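Local coordinates for chromosome replication initiation inhibitor protein (Agrobacterium tumefaciens, PDB 3FD3) that probably regulates transcription as a LysR-family DNA-binding protein, represented here by the C-terminal, effector-binding-type part of the protein, at residues 42-45 and 46-49; 60-63 and 64-67; 191-194 and 195-199. All coordinates share one frame; numbering follows the deposited sequence.

Contact 1 (42-45 and 46-49); sequences TVEW and LRGG
Thr42 and Leu46, one turn apart on helix 42-47, lie side by side, methyl CG2 of Thr42 standing 3.8 Å from CD1 of Leu46. At a chi1 of -69°, OG1 of Thr42 lies beside the backbone N, where it bonds to Asp37, and CG2 is left opposite that N, next to Leu46. Next, Val43 meets Arg47 with a single methyl: its CG1 is 3.5 Å from NH2 of Arg47, reached obliquely to the guanidinium plane. Glu44 meets the same group, its CA over one guanidinium face and its CG 3.8 Å from NH1 of Arg47. Their charges do not pair directly, since OE2 of Glu44 stays 5.2 Å from NH2 of Arg47; OE1 of Glu44 bonds instead to His41. The last i+4 backbone bond across the contact runs from Gly48 N to Glu44 O at 2.8 Å. A Schellman motif ends the helix at Gly49, whose phi is 66°; Gly49 also lines the pocket of a bound hexaoxaicosane-diol, probably from the crystallisation liquor. Trp45, the last residue of segment 42-45, packs against Ala7 of strand 3-8 and against Asp37, tying this helix to the sheet of the LysR substrate-binding domain.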
loop_
_atom_site.group_PDB
_atom_site.type_symbol
_atom_site.label_atom_id
_atom_site.label_comp_id
_atom_site.label_asym_id
_atom_site.label_seq_id
_atom_site.Cartn_x
_atom_site.Cartn_y
_atom_site.Cartn_z
ATOM N N THR A 42 7.562 15.763 3.463
ATOM C CA THR A 42 6.452 16.368 4.221
ATOM C C THR A 42 6.762 17.767 4.708
ATOM O O THR A 42 5.895 18.656 4.620
ATOM C CB THR A 42 6.035 15.486 5.414
ATOM O OG1 THR A 42 5.417 14.312 4.900
ATOM C CG2 THR A 42 5.042 16.224 6.345
ATOM N N VAL A 43 7.989 17.985 5.190
ATOM C CA VAL A 43 8.383 19.313 5.684
ATOM C C VAL A 43 8.299 20.389 4.596
ATOM O O VAL A 43 7.761 21.469 4.826
ATOM C CB VAL A 43 9.807 19.295 6.306
ATOM C CG1 VAL A 43 10.352 20.709 6.463
ATOM C CG2 VAL A 43 9.761 18.545 7.666
ATOM N N GLU A 44 8.804 20.071 3.409
ATOM C CA GLU A 44 8.701 20.966 2.261
ATOM C C GLU A 44 7.246 21.230 1.870
ATOM O O GLU A 44 6.860 22.374 1.613
ATOM C CB GLU A 44 9.462 20.393 1.061
ATOM C CG GLU A 44 10.952 20.134 1.343
ATOM C CD GLU A 44 11.254 18.671 1.767
ATOM O OE1 GLU A 44 11.833 17.922 0.912
ATOM O OE2 GLU A 44 10.901 18.285 2.931
ATOM N N TRP A 45 6.438 20.178 1.862
ATOM C CA TRP A 45 5.019 20.311 1.524
ATOM C C TRP A 45 4.277 21.207 2.498
ATOM O O TRP A 45 3.426 22.002 2.097
ATOM C CB TRP A 45 4.328 18.964 1.520
ATOM C CG TRP A 45 4.810 18.003 0.479
ATOM C CD1 TRP A 45 5.632 18.265 -0.584
ATOM C CD2 TRP A 45 4.455 16.623 0.386
ATOM N NE1 TRP A 45 5.823 17.120 -1.317
ATOM C CE2 TRP A 45 5.105 16.100 -0.748
ATOM C CE3 TRP A 45 3.646 15.773 1.157
ATOM C CZ2 TRP A 45 4.979 14.771 -1.126
ATOM C CZ3 TRP A 45 3.518 14.446 0.782
ATOM C CH2 TRP A 45 4.182 13.960 -0.358
ATOM N N LEU A 46 4.565 21.051 3.781
ATOM C CA LEU A 46 3.975 21.934 4.778
ATOM C C LEU A 46 4.434 23.382 4.593
ATOM O O LEU A 46 3.631 24.312 4.632
ATOM C CB LEU A 46 4.300 21.455 6.186
ATOM C CG LEU A 46 3.495 20.248 6.682
ATOM C CD1 LEU A 46 4.181 19.597 7.879
ATOM C CD2 LEU A 46 2.016 20.574 7.036
ATOM N N ARG A 47 5.726 23.562 4.397
ATOM C CA ARG A 47 6.278 24.902 4.188
ATOM C C ARG A 47 5.647 25.571 2.970
ATOM O O ARG A 47 5.326 26.758 3.009
ATOM C CB ARG A 47 7.804 24.841 4.051
ATOM C CG ARG A 47 8.509 26.198 4.063
ATOM C CD ARG A 47 9.966 26.121 3.565
ATOM N NE ARG A 47 10.730 25.081 4.264
ATOM C CZ ARG A 47 11.329 24.021 3.695
ATOM N NH1 ARG A 47 11.313 23.814 2.371
ATOM N NH2 ARG A 47 11.970 23.148 4.475
ATOM N N GLY A 48 5.446 24.814 1.902
ATOM C CA GLY A 48 4.909 25.357 0.652
ATOM C C GLY A 48 3.393 25.439 0.597
ATOM O O GLY A 48 2.839 25.827 -0.428
ATOM N N GLY A 49 2.722 25.060 1.683
ATOM C CA GLY A 49 1.260 25.001 1.717
ATOM C C GLY A 49 0.636 23.959 0.806
ATOM O O GLY A 49 -0.553 24.048 0.496
#

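Contact 2 (60-63 and 64-67); sequences KPVQ and GCRV
Val62 overlaps Cys65 across a tight reversal, its CB lying 3.8 Å from SG of Cys65. The sulfur gets there because it sits beside its own backbone N, at a chi1 of -69°, which folds it back over the turn, while CB of Cys65 comes 3.4 Å from O of Val62. The same carbonyl accepts the bond that closes the turn, from Cys65 N at 2.9 Å. That bond is bent, with an N-H...O angle of 136°, and the donor stands tilted out of the carbonyl plane. The four residues Val62-Gln63-Gly64-Cys65 thus form a beta turn closest to type II, though distorted at Gly64: Gln63 sits near polyproline-II angles and Gly64 has a positive phi of 101°, a region glycine readily occupies. The turn ends the loop that follows strand 53-56 and delivers the chain into the long strand 66-79. Beyond the turn, methyl CG2 of Val67 reaches back to the ring of Pro61, 4.1 Å from CB and 3.9 Å from CA, an apolar touch. Gln180 on strand 165-181 holds the loop, bonding through NE2 to Lys60 O and through OE1 to Val62 N. The side chain of Val62, meanwhile, packs on Leu46 and Arg47 of helix 42-47.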
loop_
_atom_site.group_PDB
_atom_site.type_symbol
_atom_site.label_atom_id
_atom_site.label_comp_id
_atom_site.label_asym_id
_atom_site.label_seq_id
_atom_site.Cartn_x
_atom_site.Cartn_y
_atom_site.Cartn_z
ATOM N N LYS A 60 10.348 18.490 14.825
ATOM C CA LYS A 60 10.769 19.850 14.767
ATOM C C LYS A 60 9.733 20.603 13.995
ATOM O O LYS A 60 9.317 20.184 12.911
ATOM C CB LYS A 60 12.177 19.947 14.173
ATOM C CG LYS A 60 13.241 19.649 15.224
ATOM C CD LYS A 60 14.278 18.625 14.764
ATOM C CE LYS A 60 15.220 18.254 15.917
ATOM N NZ LYS A 60 16.477 17.600 15.451
ATOM N N PRO A 61 9.265 21.705 14.592
ATOM C CA PRO A 61 8.204 22.467 13.997
ATOM C C PRO A 61 8.657 23.015 12.684
ATOM O O PRO A 61 9.757 23.577 12.577
ATOM C CB PRO A 61 7.977 23.604 14.994
ATOM C CG PRO A 61 9.220 23.667 15.811
ATOM C CD PRO A 61 9.756 22.299 15.849
ATOM N N VAL A 62 7.840 22.821 11.676
ATOM C CA VAL A 62 7.978 23.588 10.476
ATOM C C VAL A 62 7.526 24.902 11.046
ATOM O O VAL A 62 6.520 24.963 11.808
ATOM C CB VAL A 62 7.053 23.092 9.340
ATOM C CG1 VAL A 62 7.540 23.620 7.979
ATOM C CG2 VAL A 62 6.993 21.580 9.324
ATOM N N GLN A 63 8.297 25.941 10.763
ATOM C CA GLN A 63 8.041 27.230 11.357
ATOM C C GLN A 63 6.573 27.561 11.157
ATOM O O GLN A 63 6.040 27.443 10.058
ATOM C CB GLN A 63 8.920 28.292 10.715
ATOM C CG GLN A 63 9.002 29.581 11.505
ATOM C CD GLN A 63 9.991 30.531 10.887
ATOM O OE1 GLN A 63 11.172 30.201 10.717
ATOM N NE2 GLN A 63 9.520 31.713 10.524
ATOM N N GLY A 64 5.915 27.911 12.247
ATOM C CA GLY A 64 4.532 28.280 12.207
ATOM C C GLY A 64 3.613 27.175 12.654
ATOM O O GLY A 64 2.715 27.447 13.452
ATOM N N CYS A 65 3.815 25.947 12.142
ATOM C CA CYS A 65 2.900 24.842 12.408
ATOM C C CYS A 65 2.666 24.577 13.879
ATOM O O CYS A 65 3.558 24.761 14.697
ATOM C CB CYS A 65 3.406 23.536 11.803
ATOM S SG CYS A 65 3.338 23.572 9.982
ATOM N N ARG A 66 1.457 24.106 14.187
ATOM C CA ARG A 66 1.166 23.573 15.509
ATOM C C ARG A 66 1.535 22.107 15.495
ATOM O O ARG A 66 1.211 21.411 14.528
ATOM C CB ARG A 66 -0.283 23.781 15.866
ATOM C CG ARG A 66 -0.576 25.275 15.974
ATOM C CD ARG A 66 -1.948 25.539 16.532
ATOM N NE ARG A 66 -2.242 26.953 16.467
ATOM C CZ ARG A 66 -3.397 27.511 16.850
ATOM N NH1 ARG A 66 -4.405 26.776 17.292
ATOM N NH2 ARG A 66 -3.555 28.804 16.749
ATOM N N VAL A 67 2.201 21.643 16.549
ATOM C CA VAL A 67 2.747 20.276 16.559
ATOM C C VAL A 67 2.236 19.559 17.795
ATOM O O VAL A 67 2.345 20.078 18.919
ATOM C CB VAL A 67 4.280 20.264 16.560
ATOM C CG1 VAL A 67 4.780 18.800 16.525
ATOM C CG2 VAL A 67 4.814 21.060 15.361
#

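Contact 3 (191-194 and 195-199)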
loop_
_atom_site.group_PDB
_atom_site.type_symbol
_atom_site.label_atom_id
_atom_site.label_comp_id
_atom_site.label_asym_id
_atom_site.label_seq_id
_atom_site.Cartn_x
_atom_site.Cartn_y
_atom_site.Cartn_z
ATOM N N GLY A 191 -11.620 19.538 14.687
ATOM C CA GLY A 191 -12.298 18.215 14.693
ATOM C C GLY A 191 -11.448 17.089 14.136
ATOM O O GLY A 191 -11.443 15.957 14.644
ATOM N N LEU A 192 -10.717 17.406 13.077
ATOM C CA LEU A 192 -9.800 16.456 12.474
ATOM C C LEU A 192 -8.707 16.121 13.468
ATOM O O LEU A 192 -8.409 14.951 13.732
ATOM C CB LEU A 192 -9.186 17.045 11.218
ATOM C CG LEU A 192 -8.167 16.199 10.470
ATOM C CD1 LEU A 192 -8.746 14.765 10.144
ATOM C CD2 LEU A 192 -7.695 16.902 9.215
ATOM N N THR A 193 -8.096 17.167 14.017
ATOM C CA THR A 193 -7.085 17.014 15.043
ATOM C C THR A 193 -7.554 16.195 16.213
ATOM O O THR A 193 -6.816 15.313 16.657
ATOM C CB THR A 193 -6.564 18.398 15.519
ATOM O OG1 THR A 193 -5.918 18.986 14.396
ATOM C CG2 THR A 193 -5.569 18.262 16.638
ATOM N N ALA A 194 -8.762 16.449 16.712
ATOM C CA ALA A 194 -9.274 15.688 17.833
ATOM C C ALA A 194 -9.308 14.199 17.489
ATOM O O ALA A 194 -8.957 13.365 18.300
ATOM C CB ALA A 194 -10.705 16.162 18.226
ATOM N N ASN A 195 -9.774 13.891 16.289
ATOM C CA ASN A 195 -9.831 12.485 15.818
ATOM C C ASN A 195 -8.457 11.856 15.605
ATOM O O ASN A 195 -8.250 10.695 15.932
ATOM C CB ASN A 195 -10.718 12.401 14.570
ATOM C CG ASN A 195 -12.193 12.500 14.915
ATOM O OD1 ASN A 195 -12.671 11.742 15.734
ATOM N ND2 ASN A 195 -12.892 13.452 14.340
HETATM N N MSE A 196 -7.488 12.611 15.071
HETATM C CA MSE A 196 -6.133 12.075 14.909
HETATM C C MSE A 196 -5.538 11.780 16.277
HETATM O O MSE A 196 -5.120 10.651 16.572
HETATM C CB MSE A 196 -5.202 13.026 14.143
HETATM C CG MSE A 196 -5.725 13.546 12.820
HETATM SE SE MSE A 196 -6.404 12.151 11.605
HETATM C CE MSE A 196 -4.696 11.368 11.263
ATOM N N VAL A 197 -5.514 12.799 17.136
ATOM C CA VAL A 197 -4.941 12.610 18.458
ATOM C C VAL A 197 -5.634 11.529 19.275
ATOM O O VAL A 197 -4.963 10.685 19.885
ATOM C CB VAL A 197 -4.876 13.993 19.240
ATOM C CG1 VAL A 197 -4.282 13.803 20.630
ATOM C CG2 VAL A 197 -4.060 14.999 18.428
ATOM N N GLY A 198 -6.968 11.509 19.283
ATOM C CA GLY A 198 -7.719 10.510 20.025
ATOM C C GLY A 198 -7.523 9.078 19.538
ATOM O O GLY A 198 -7.420 8.139 20.327
ATOM N N THR A 199 -7.478 8.911 18.226
ATOM C CA THR A 199 -7.263 7.591 17.634
ATOM C C THR A 199 -5.846 7.105 17.929
ATOM O O THR A 199 -5.648 5.941 18.297
ATOM C CB THR A 199 -7.523 7.627 16.102
ATOM O OG1 THR A 199 -8.851 8.096 15.837
ATOM C CG2 THR A 199 -7.330 6.238 15.463
#
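Leu192 and Met196 lie on the buried face of the amphipathic C-terminal helix 190-203, which packs on the mixed sheet of the LysR substrate-binding domain. The two side chains run alongside each other, and methyl CD1 of Leu192 comes 3.8 Å from SE of Met196, a selenomethionine. Two conformers of Met196 were deposited, so this contact of methyl with selenium belongs to one of them and is less certain than the rest. Behind this pair in the backbone, Met196 N bonds to Leu192 O at 2.8 Å. Beyond the pair, both side chains meet Trp179 of strand 165-181, and Met196 also reaches Phe17 and Ala20 of helix 17-26.

Moving round the helix, the packing lightens. Thr193 and Val197 are partly exposed, their CG2 methyls 4.0 Å apart, one beside the other. A closer approach is made by the Val197 methyl CG2 to the carbonyl, at 3.3 Å from Thr193 O. OG1 of Thr193 takes a hydrogen bond from Trp179 NE1, while Val197 rests on Thr68 and Leu70 of strand 66-79. Ala194 is exposed to solvent, and its main part here is backbone, its O accepting from Gly198 N.

The flank facing helix 17-26 is polar. Asn195 bends back toward the preceding turn, with CG beside its own backbone N (chi1 -75°), bringing ND2 within 2.9 Å of Gly191 O; its side chain also touches Lys23. The buried Thr199, one turn on, grips Asn195 O twice, through its N and, at 2.7 Å, through its hydroxyl OG1, which is also hydrogen-bonded to Lys23 NZ; the two donors approach Asn195 O from opposite faces of the carbonyl plane.

Overall arrangement
Contacts 1 and 2 are neighbours, with centres about 10 Å apart, and they touch: CD1 of Leu46 meets CG2 of Val62 at 3.7 Å. Contact 3 stands apart, its nearest atoms about 11 Å from contact 1 and about 8 Å from contact 2. Contact 2 is largely a surface feature; contacts 1 and 3 are partly buried. Contacts 2 and 3 share strand 165-181, through Gln180 and Trp179, and strand 66-79, which holds Val67 and supports Val197. At its helix end, contact 1 sets a guanidinium against Val43 and Glu44; contact 2, a turn closed by one backbone hydrogen bond, adds sulfur and proline-valine touches; contact 3, mid-helix, pairs buried Leu192 and Met196 beside a doubly held carbonyl.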